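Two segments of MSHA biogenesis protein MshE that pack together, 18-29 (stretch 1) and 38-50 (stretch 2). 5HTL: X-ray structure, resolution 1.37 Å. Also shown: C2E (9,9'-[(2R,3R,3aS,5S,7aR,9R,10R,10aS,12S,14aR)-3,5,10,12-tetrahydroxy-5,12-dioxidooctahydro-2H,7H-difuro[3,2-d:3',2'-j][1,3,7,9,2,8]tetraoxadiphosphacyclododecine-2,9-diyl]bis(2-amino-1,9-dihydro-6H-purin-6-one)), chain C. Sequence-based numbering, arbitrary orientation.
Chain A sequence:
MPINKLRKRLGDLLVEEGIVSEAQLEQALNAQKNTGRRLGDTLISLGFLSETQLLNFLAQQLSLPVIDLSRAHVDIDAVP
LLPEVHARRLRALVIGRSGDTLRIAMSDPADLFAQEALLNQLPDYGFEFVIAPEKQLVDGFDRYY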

# COMPACT_ATOMS: atom_id res chain seq x y z
N GLY A 18 -5.64 7.53 -20.48
CA GLY A 18 -5.48 8.54 -21.51
C GLY A 18 -4.23 9.37 -21.39
O GLY A 18 -4.20 10.53 -21.82
N ILE A 19 -3.19 8.77 -20.83
CA ILE A 19 -1.93 9.46 -20.58
C ILE A 19 -0.97 9.26 -21.74
O ILE A 19 -0.35 10.20 -22.22
CB ILE A 19 -1.28 8.98 -19.27
CG1 ILE A 19 -2.29 9.04 -18.12
CG2 ILE A 19 -0.05 9.80 -18.97
CD1 ILE A 19 -2.87 10.43 -17.89
N VAL A 20 -0.84 8.01 -22.18
CA VAL A 20 -0.03 7.71 -23.36
C VAL A 20 -0.87 6.92 -24.36
O VAL A 20 -1.87 6.31 -23.98
CB VAL A 20 1.26 6.93 -23.00
CG1 VAL A 20 2.07 7.68 -21.93
CG2 VAL A 20 0.97 5.50 -22.61
N SER A 21 -0.48 6.94 -25.62
CA SER A 21 -1.27 6.27 -26.66
C SER A 21 -0.80 4.82 -26.88
O SER A 21 0.30 4.44 -26.47
CB SER A 21 -1.21 7.05 -27.97
OG SER A 21 0.00 6.80 -28.65
N GLU A 22 -1.63 4.03 -27.54
CA GLU A 22 -1.28 2.64 -27.83
C GLU A 22 -0.00 2.52 -28.65
O GLU A 22 0.85 1.69 -28.35
CB GLU A 22 -2.43 1.92 -28.55
CG GLU A 22 -3.64 1.65 -27.68
CD GLU A 22 -4.55 0.59 -28.28
OE1 GLU A 22 -5.72 0.90 -28.58
OE2 GLU A 22 -4.09 -0.56 -28.45
N ALA A 23 0.15 3.34 -29.69
CA ALA A 23 1.34 3.26 -30.53
C ALA A 23 2.60 3.66 -29.76
O ALA A 23 3.67 3.10 -29.98
CB ALA A 23 1.17 4.10 -31.79
N GLN A 24 2.47 4.63 -28.87
CA GLN A 24 3.58 5.10 -28.06
C GLN A 24 4.02 4.03 -27.07
O GLN A 24 5.21 3.83 -26.83
CB GLN A 24 3.17 6.35 -27.30
CG GLN A 24 3.02 7.58 -28.16
CD GLN A 24 2.28 8.70 -27.44
OE1 GLN A 24 1.85 8.54 -26.29
NE2 GLN A 24 2.12 9.83 -28.10
N LEU A 25 3.04 3.32 -26.52
CA LEU A 25 3.35 2.21 -25.63
C LEU A 25 4.14 1.14 -26.38
O LEU A 25 5.17 0.67 -25.89
CB LEU A 25 2.08 1.60 -25.05
CG LEU A 25 2.27 0.36 -24.18
CD1 LEU A 25 3.31 0.56 -23.04
CD2 LEU A 25 0.94 -0.08 -23.59
N GLU A 26 3.67 0.76 -27.56
CA GLU A 26 4.36 -0.25 -28.36
C GLU A 26 5.78 0.22 -28.70
O GLU A 26 6.74 -0.55 -28.61
CB GLU A 26 3.54 -0.56 -29.62
CG GLU A 26 2.23 -1.28 -29.32
CD GLU A 26 1.21 -1.22 -30.45
OE1 GLU A 26 1.46 -0.53 -31.46
OE2 GLU A 26 0.14 -1.86 -30.32
N GLN A 27 5.91 1.49 -29.05
CA GLN A 27 7.20 2.08 -29.35
C GLN A 27 8.14 1.98 -28.15
O GLN A 27 9.30 1.59 -28.29
CB GLN A 27 7.02 3.54 -29.76
CG GLN A 27 8.29 4.19 -30.25
CD GLN A 27 8.08 5.61 -30.71
OE1 GLN A 27 6.95 6.10 -30.79
NE2 GLN A 27 9.17 6.30 -31.02
N ALA A 28 7.64 2.29 -26.97
CA ALA A 28 8.48 2.27 -25.77
C ALA A 28 8.86 0.85 -25.36
O ALA A 28 9.98 0.62 -24.90
CB ALA A 28 7.79 2.99 -24.63
N LEU A 29 7.94 -0.10 -25.50
CA LEU A 29 8.22 -1.49 -25.17
C LEU A 29 9.32 -2.03 -26.08
O LEU A 29 10.22 -2.72 -25.61
CB LEU A 29 6.97 -2.35 -25.26
CG LEU A 29 5.94 -2.11 -24.16
CD1 LEU A 29 4.64 -2.81 -24.54
CD2 LEU A 29 6.46 -2.61 -22.82
P1 C2E C . 4.50 -3.78 -14.29
O2P C2E C . 3.76 -2.51 -14.63
O1P C2E C . 3.59 -4.86 -13.76
O5' C2E C . 5.25 -4.26 -15.59
C5' C2E C . 6.17 -5.32 -15.67
C4' C2E C . 6.91 -5.39 -16.92
O4' C2E C . 6.04 -5.62 -18.00
C3' C2E C . 7.62 -4.11 -17.23
O3' C2E C . 8.94 -4.16 -16.77
C2' C2E C . 7.49 -3.96 -18.62
O2' C2E C . 8.65 -4.51 -19.28
C1' C2E C . 6.26 -4.69 -19.02
N9 C2E C . 5.13 -3.82 -19.07
C8 C2E C . 4.60 -2.84 -18.34
N7 C2E C . 3.47 -2.48 -18.96
C5 C2E C . 3.30 -3.25 -20.07
C6 C2E C . 2.29 -3.27 -21.04
O6 C2E C . 1.25 -2.42 -20.97
N1 C2E C . 2.38 -4.14 -22.05
C2 C2E C . 3.41 -4.99 -22.12
N2 C2E C . 3.44 -5.90 -23.22
N3 C2E C . 4.41 -5.01 -21.20
C4 C2E C . 4.39 -4.15 -20.16
P11 C2E C . 9.65 -2.87 -16.15
O21 C2E C . 11.12 -3.15 -15.91
O11 C2E C . 9.53 -1.77 -17.16
O5A C2E C . 8.91 -2.37 -14.87
C5A C2E C . 8.82 -3.16 -13.70
C4A C2E C . 7.84 -2.74 -12.73
O4A C2E C . 8.24 -1.45 -12.13
C3A C2E C . 6.51 -2.46 -13.32
O3A C2E C . 5.59 -3.52 -13.17
C2A C2E C . 6.02 -1.24 -12.66
O2A C2E C . 5.29 -1.48 -11.52
C1A C2E C . 7.24 -0.48 -12.28
N91 C2E C . 7.77 0.50 -13.22
C81 C2E C . 7.67 0.53 -14.56
N71 C2E C . 8.34 1.59 -15.04
C51 C2E C . 8.88 2.25 -13.99
C61 C2E C . 9.68 3.40 -13.83
O61 C2E C . 10.10 4.15 -14.91
N11 C2E C . 10.04 3.78 -12.60
C21 C2E C . 9.66 3.08 -11.53
N21 C2E C . 10.09 3.57 -10.28
N31 C2E C . 8.91 1.98 -11.62
C41 C2E C . 8.52 1.55 -12.84
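Stretch 2 (38-50) RLGDTLISLGFLS

Stretch 2 packs on stretch 1 as one short helix laid steeply across another, a largely apolar contact with no direct hydrogen bond between the two, covering 574 Å² summed over both sides. The example illustrates a general rule: a small residue near the closest approach of two helices is surrounded by larger apolar side chains from the partner.

Arg38 occupies the N-cap position of the second helix, which begins at Leu39. Its N-to-C direction makes an angle of 112° with that of helix 22-29, and the axes come within 9.4 Å. Ala28 is the small residue here, its CA 5.9 Å from the CA of Leu43. The Ala28 CB meets Leu43 CD2 at 3.5 Å, Leu39 CD1 at 3.8 Å and Leu46 CD1 at 3.9 Å, while Thr42 CG2 lies 3.6 Å from Ala28 O. The CA-to-CB bonds of Leu39 and Leu43 point sideways, but their ends come nearer to stretch 1; thus Leu39 CD2 also reaches Leu25 CD1, at 3.9 Å.

After the helix, Gly47, with positive phi, forms a Schellman motif, with Phe48 N bonded to Leu43 O at 3.0 Å and Gly47 N to Ile44 O at 3.0 Å. The CA-to-CB bond of Phe48 points toward stretch 1, and the residue has the largest covered area of any here. Gln24 lies over one face of its ring, CG 3.5 Å from the Phe48 ring centroid in a CH-pi contact, while Gln27 OE1 approaches Phe48 CZ at the ring edge, at 3.4 Å. Beyond it the chain extends, and Leu49 CD1 packs on Ile19 CG2 at 3.6 Å. A water links the backbones, its oxygen 2.8 Å from Ile19 O and 2.9 Å from Phe48 O.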

# COMPACT_ATOMS: atom_id res chain seq x y z
N ARG A 38 13.53 0.91 -17.14
CA ARG A 38 12.14 0.51 -16.97
C ARG A 38 11.22 1.27 -17.92
O ARG A 38 11.65 2.22 -18.59
CB ARG A 38 11.72 0.65 -15.50
CG ARG A 38 12.64 -0.15 -14.56
CD ARG A 38 11.87 -0.76 -13.41
NE ARG A 38 12.76 -1.41 -12.46
CZ ARG A 38 13.05 -2.72 -12.44
NH1 ARG A 38 12.50 -3.55 -13.32
NH2 ARG A 38 13.87 -3.19 -11.52
N LEU A 39 9.97 0.83 -18.01
CA LEU A 39 9.05 1.35 -19.01
C LEU A 39 8.73 2.83 -18.83
O LEU A 39 8.71 3.59 -19.80
CB LEU A 39 7.75 0.54 -19.01
CG LEU A 39 6.66 1.04 -19.96
CD1 LEU A 39 7.12 1.03 -21.42
CD2 LEU A 39 5.41 0.20 -19.76
N GLY A 40 8.47 3.25 -17.59
CA GLY A 40 8.13 4.63 -17.32
C GLY A 40 9.24 5.57 -17.76
O GLY A 40 8.99 6.57 -18.46
N ASP A 41 10.47 5.25 -17.37
CA ASP A 41 11.62 6.06 -17.75
C ASP A 41 11.83 6.06 -19.27
O ASP A 41 12.27 7.06 -19.85
CB ASP A 41 12.87 5.60 -16.99
CG ASP A 41 12.86 6.02 -15.52
OD1 ASP A 41 12.23 7.05 -15.17
OD2 ASP A 41 13.50 5.32 -14.70
N THR A 42 11.49 4.96 -19.93
CA THR A 42 11.56 4.92 -21.39
C THR A 42 10.53 5.86 -22.03
O THR A 42 10.84 6.61 -22.96
CB THR A 42 11.39 3.50 -21.93
OG1 THR A 42 12.41 2.66 -21.34
CG2 THR A 42 11.56 3.47 -23.44
N LEU A 43 9.30 5.80 -21.54
CA LEU A 43 8.26 6.73 -21.96
C LEU A 43 8.64 8.19 -21.73
O LEU A 43 8.38 9.05 -22.58
CB LEU A 43 6.96 6.39 -21.25
CG LEU A 43 6.30 5.09 -21.71
CD1 LEU A 43 5.28 4.64 -20.69
CD2 LEU A 43 5.67 5.27 -23.09
N ILE A 44 9.28 8.48 -20.60
CA ILE A 44 9.75 9.85 -20.32
C ILE A 44 10.85 10.27 -21.29
O ILE A 44 10.85 11.39 -21.80
CB ILE A 44 10.27 9.96 -18.87
CG1 ILE A 44 9.11 9.86 -17.89
CG2 ILE A 44 10.99 11.31 -18.67
CD1 ILE A 44 9.57 9.76 -16.44
N SER A 45 11.79 9.37 -21.55
CA SER A 45 12.87 9.65 -22.49
C SER A 45 12.34 9.98 -23.88
O SER A 45 12.91 10.83 -24.58
CB SER A 45 13.84 8.47 -22.54
OG SER A 45 13.37 7.45 -23.40
N LEU A 46 11.25 9.33 -24.27
CA LEU A 46 10.64 9.54 -25.58
C LEU A 46 9.73 10.76 -25.59
O LEU A 46 9.25 11.17 -26.65
CB LEU A 46 9.85 8.29 -26.00
CG LEU A 46 10.72 7.08 -26.40
CD1 LEU A 46 9.93 5.79 -26.38
CD2 LEU A 46 11.31 7.31 -27.78
N GLY A 47 9.48 11.35 -24.42
CA GLY A 47 8.71 12.58 -24.33
C GLY A 47 7.21 12.37 -24.24
O GLY A 47 6.43 13.33 -24.37
N PHE A 48 6.79 11.14 -23.99
CA PHE A 48 5.37 10.80 -23.95
C PHE A 48 4.77 10.95 -22.56
O PHE A 48 3.54 10.95 -22.39
CB PHE A 48 5.18 9.36 -24.41
CG PHE A 48 5.69 9.08 -25.80
CD1 PHE A 48 5.71 10.06 -26.78
CD2 PHE A 48 6.14 7.80 -26.13
CE1 PHE A 48 6.18 9.78 -28.06
CE2 PHE A 48 6.60 7.51 -27.40
CZ PHE A 48 6.62 8.49 -28.37
N LEU A 49 5.64 11.06 -21.57
CA LEU A 49 5.25 11.04 -20.17
C LEU A 49 6.21 11.96 -19.42
O LEU A 49 7.36 12.13 -19.84
CB LEU A 49 5.40 9.60 -19.63
CG LEU A 49 4.89 9.27 -18.23
CD1 LEU A 49 3.37 9.28 -18.17
CD2 LEU A 49 5.41 7.92 -17.77
N SER A 50 5.73 12.59 -18.35
CA SER A 50 6.59 13.40 -17.48
C SER A 50 6.92 12.68 -16.17
O SER A 50 6.29 11.68 -15.81
CB SER A 50 5.90 14.72 -17.14
OG SER A 50 4.84 14.50 -16.24
O HOH W 1 1.24 12.36 -21.36